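Local structure of ripening-associated protein (Musa acuminata, 4PIT) at residues I65-G70 with F94-K99. The protein is a jacalin-related banana lectin that binds mannose-containing glycans such as dimannose. The protein carries 1 engineered substitution. Residues are numbered along the deposited sequence; the frame is centred on the assembly and turned at random.
Sequences IVLQEG and FSTNKK
The end of strand 61-66 and the loop after it run in broadly the same direction as 94-98, their end-to-end lines 41° apart, and the CA atoms of Leu67 and Thr96 are 8.4 Å from each other, so side chains rather than backbone pairing join two different sheets of the jacalin-like fold. At the buried end, Ile65 holds CG1 beside its backbone N and extends CD1 outward, which brings Ile65 CD1 to 3.7 Å from CD1 of Phe94 and 3.9 Å from CB of Phe94. The two side chains cross at about a right angle, the methyl meeting the ring obliquely, while Ile31 of strand 25-33 touches both. Two residues on, Leu67 and Thr96 slide past each other in opposite directions and meet methyl to methyl, Leu67 CD2 lying 3.8 Å from Thr96 CG2. With chi1 of Thr96 at 73°, OG1 lies between the backbone N and the carbonyl carbon, and CG2, the branch that meets Leu67, is anti to the carbonyl carbon. Thr96 OG1 accepts from Lys98 N at 3.0 Å and also from Lys99 N, forming an ST turn and an ST motif, and it bonds to the carboxylate of Glu71 as well. The polar link comes at the loops: Asn97 ND2 donates to Gly70 O over 3.1 Å with an N-H...O angle of 158°, the donor lying in the carbonyl plane of Gly70 and the oxygen close to the amide plane of Asn97. Asn97 OD1 meanwhile accepts from the N of Tyr72, so the amide grips the chain on both sides of Glu71. Nearby, the aliphatic chain of Lys98 passes loosely alongside the Gln68 side chain. Apolar packing thus joins the two sheets inside, whereas at the more open, loop end one amide ties the turn after strand 86-96 to the 67-72 connection, its rotation fixed by using both its N-H and its carbonyl oxygen.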
ATOM      1  N   ILE B  65      -0.837 -18.178  10.698  1.00 11.33           N
ATOM      2  CA  ILE B  65      -1.477 -17.039  11.317  1.00 10.06           C
ATOM      3  C   ILE B  65      -2.918 -17.444  11.502  1.00 12.90           C
ATOM      4  O   ILE B  65      -3.649 -17.519  10.510  1.00 13.19           O
ATOM      5  CB  ILE B  65      -1.349 -15.738  10.479  1.00 11.99           C
ATOM      6  CG1 ILE B  65       0.134 -15.408  10.205  1.00 12.25           C
ATOM      7  CG2 ILE B  65      -2.090 -14.565  11.184  1.00 14.86           C
ATOM      8  CD1 ILE B  65       0.316 -14.209   9.217  1.00 15.52           C
ATOM      9  N   VAL B  66      -3.325 -17.797  12.731  1.00 11.93           N
ATOM     10  CA  VAL B  66      -4.693 -18.234  12.995  1.00 11.62           C
ATOM     11  C   VAL B  66      -5.385 -17.108  13.718  1.00 15.49           C
ATOM     12  O   VAL B  66      -5.004 -16.777  14.855  1.00 16.91           O
ATOM     13  CB  VAL B  66      -4.738 -19.564  13.809  1.00 14.63           C
ATOM     14  CG1 VAL B  66      -6.172 -20.082  13.968  1.00 15.32           C
ATOM     15  CG2 VAL B  66      -3.863 -20.639  13.187  1.00 15.12           C
ATOM     16  N   LEU B  67      -6.370 -16.486  13.072  1.00 12.16           N
ATOM     17  CA  LEU B  67      -7.048 -15.340  13.677  1.00 12.99           C
ATOM     18  C   LEU B  67      -7.959 -15.727  14.834  1.00 19.47           C
ATOM     19  O   LEU B  67      -8.846 -16.565  14.681  1.00 19.52           O
ATOM     20  CB  LEU B  67      -7.841 -14.554  12.624  1.00 12.94           C
ATOM     21  CG  LEU B  67      -6.994 -14.030  11.453  1.00 14.64           C
ATOM     22  CD1 LEU B  67      -7.909 -13.382  10.384  1.00 13.73           C
ATOM     23  CD2 LEU B  67      -5.934 -13.039  11.944  1.00 13.31           C
ATOM     24  N   GLN B  68      -7.753 -15.068  15.975  1.00 18.00           N
ATOM     25  CA  GLN B  68      -8.611 -15.270  17.151  1.00 20.48           C
ATOM     26  C   GLN B  68      -9.924 -14.477  16.960  1.00 26.89           C
ATOM     27  O   GLN B  68     -10.035 -13.655  16.034  1.00 22.39           O
ATOM     28  CB  GLN B  68      -7.868 -14.831  18.420  1.00 21.66           C
ATOM     29  CG  GLN B  68      -6.573 -15.615  18.642  1.00 34.68           C
ATOM     30  CD  GLN B  68      -5.554 -14.853  19.450  1.00 53.59           C
ATOM     31  OE1 GLN B  68      -4.553 -14.341  18.922  1.00 52.72           O
ATOM     32  NE2 GLN B  68      -5.772 -14.782  20.753  1.00 34.10           N
ATOM     33  N   GLU B  69     -10.931 -14.710  17.824  1.00 27.04           N
ATOM     34  CA  GLU B  69     -12.163 -13.919  17.718  1.00 27.90           C
ATOM     35  C   GLU B  69     -11.785 -12.464  17.977  1.00 28.70           C
ATOM     36  O   GLU B  69     -10.980 -12.186  18.870  1.00 27.96           O
ATOM     37  CB  GLU B  69     -13.253 -14.421  18.701  1.00 29.66           C
ATOM     38  CG  GLU B  69     -14.641 -13.837  18.458  1.00 39.35           C
ATOM     39  CD  GLU B  69     -15.295 -14.099  17.111  1.00 60.79           C
ATOM     40  OE1 GLU B  69     -15.155 -15.225  16.581  1.00 56.28           O
ATOM     41  OE2 GLU B  69     -15.972 -13.178  16.598  1.00 52.10           O
ATOM     42  N   GLY B  70     -12.261 -11.580  17.112  1.00 25.28           N
ATOM     43  CA  GLY B  70     -11.970 -10.152  17.195  1.00 24.32           C
ATOM     44  C   GLY B  70     -10.599  -9.745  16.675  1.00 25.31           C
ATOM     45  O   GLY B  70     -10.176  -8.606  16.881  1.00 24.33           O
ATOM     46  N   PHE B  94       2.745 -10.138   8.187  1.00  9.76           N
ATOM     47  CA  PHE B  94       1.462  -9.469   8.424  1.00  9.92           C
ATOM     48  C   PHE B  94       1.380  -8.971   9.832  1.00 14.31           C
ATOM     49  O   PHE B  94       1.980  -9.571  10.736  1.00 14.60           O
ATOM     50  CB  PHE B  94       0.292 -10.459   8.232  1.00 10.67           C
ATOM     51  CG  PHE B  94       0.049 -10.876   6.805  1.00 10.87           C
ATOM     52  CD1 PHE B  94       0.700 -11.982   6.265  1.00 13.80           C
ATOM     53  CD2 PHE B  94      -0.826 -10.160   5.996  1.00 11.50           C
ATOM     54  CE1 PHE B  94       0.472 -12.370   4.935  1.00 13.61           C
ATOM     55  CE2 PHE B  94      -1.049 -10.549   4.657  1.00 13.95           C
ATOM     56  CZ  PHE B  94      -0.396 -11.651   4.142  1.00 12.36           C
ATOM     57  N   SER B  95       0.559  -7.944  10.035  1.00 11.24           N
ATOM     58  CA  SER B  95       0.204  -7.419  11.345  1.00 12.45           C
ATOM     59  C   SER B  95      -1.272  -7.618  11.569  1.00 14.49           C
ATOM     60  O   SER B  95      -2.060  -7.451  10.650  1.00 11.92           O
ATOM     61  CB  SER B  95       0.493  -5.912  11.432  1.00 18.74           C
ATOM     62  OG  SER B  95       1.821  -5.603  11.052  1.00 31.68           O
ATOM     63  N   THR B  96      -1.653  -7.972  12.787  1.00 12.51           N
ATOM     64  CA  THR B  96      -3.053  -7.970  13.173  1.00 12.04           C
ATOM     65  C   THR B  96      -3.195  -6.879  14.220  1.00 15.77           C
ATOM     66  O   THR B  96      -2.210  -6.272  14.633  1.00 15.65           O
ATOM     67  CB  THR B  96      -3.567  -9.319  13.672  1.00 14.69           C
ATOM     68  OG1 THR B  96      -3.033  -9.554  14.985  1.00 14.16           O
ATOM     69  CG2 THR B  96      -3.290 -10.481  12.721  1.00 13.51           C
ATOM     70  N   ASN B  97      -4.423  -6.650  14.678  1.00 14.78           N
ATOM     71  CA  ASN B  97      -4.643  -5.682  15.743  1.00 16.63           C
ATOM     72  C   ASN B  97      -4.091  -6.232  17.075  1.00 21.45           C
ATOM     73  O   ASN B  97      -4.044  -5.490  18.055  1.00 22.36           O
ATOM     74  CB  ASN B  97      -6.136  -5.365  15.846  1.00 19.48           C
ATOM     75  CG  ASN B  97      -7.002  -6.582  16.087  1.00 25.44           C
ATOM     76  OD1 ASN B  97      -6.852  -7.624  15.447  1.00 18.54           O
ATOM     77  ND2 ASN B  97      -7.960  -6.476  17.007  1.00 22.38           N
ATOM     78  N   LYS B  98      -3.662  -7.514  17.111  1.00 18.46           N
ATOM     79  CA  LYS B  98      -3.129  -8.154  18.317  1.00 17.12           C
ATOM     80  C   LYS B  98      -1.604  -8.274  18.276  1.00 22.53           C
ATOM     81  O   LYS B  98      -0.964  -8.072  19.318  1.00 22.56           O
ATOM     82  CB  LYS B  98      -3.785  -9.516  18.568  1.00 18.38           C
ATOM     83  CG  LYS B  98      -5.295  -9.397  18.795  1.00 21.64           C
ATOM     84  CD  LYS B  98      -5.845 -10.359  19.846  1.00 40.95           C
ATOM     85  CE  LYS B  98      -7.280 -10.031  20.242  1.00 52.43           C
ATOM     86  NZ  LYS B  98      -7.451  -8.626  20.727  1.00 62.10           N
ATOM     87  N   LYS B  99      -1.005  -8.599  17.108  1.00 17.43           N
ATOM     88  CA  LYS B  99       0.447  -8.705  17.053  1.00 18.05           C
ATOM     89  C   LYS B  99       0.985  -8.761  15.639  1.00 19.22           C
ATOM     90  O   LYS B  99       0.227  -8.862  14.690  1.00 17.73           O
ATOM     91  CB  LYS B  99       0.933  -9.943  17.818  1.00 22.31           C
ATOM     92  CG  LYS B  99       0.356 -11.244  17.336  1.00 22.96           C
ATOM     93  CD  LYS B  99       1.268 -12.369  17.816  1.00 33.91           C
ATOM     94  CE  LYS B  99       0.516 -13.638  18.082  1.00 47.72           C
TER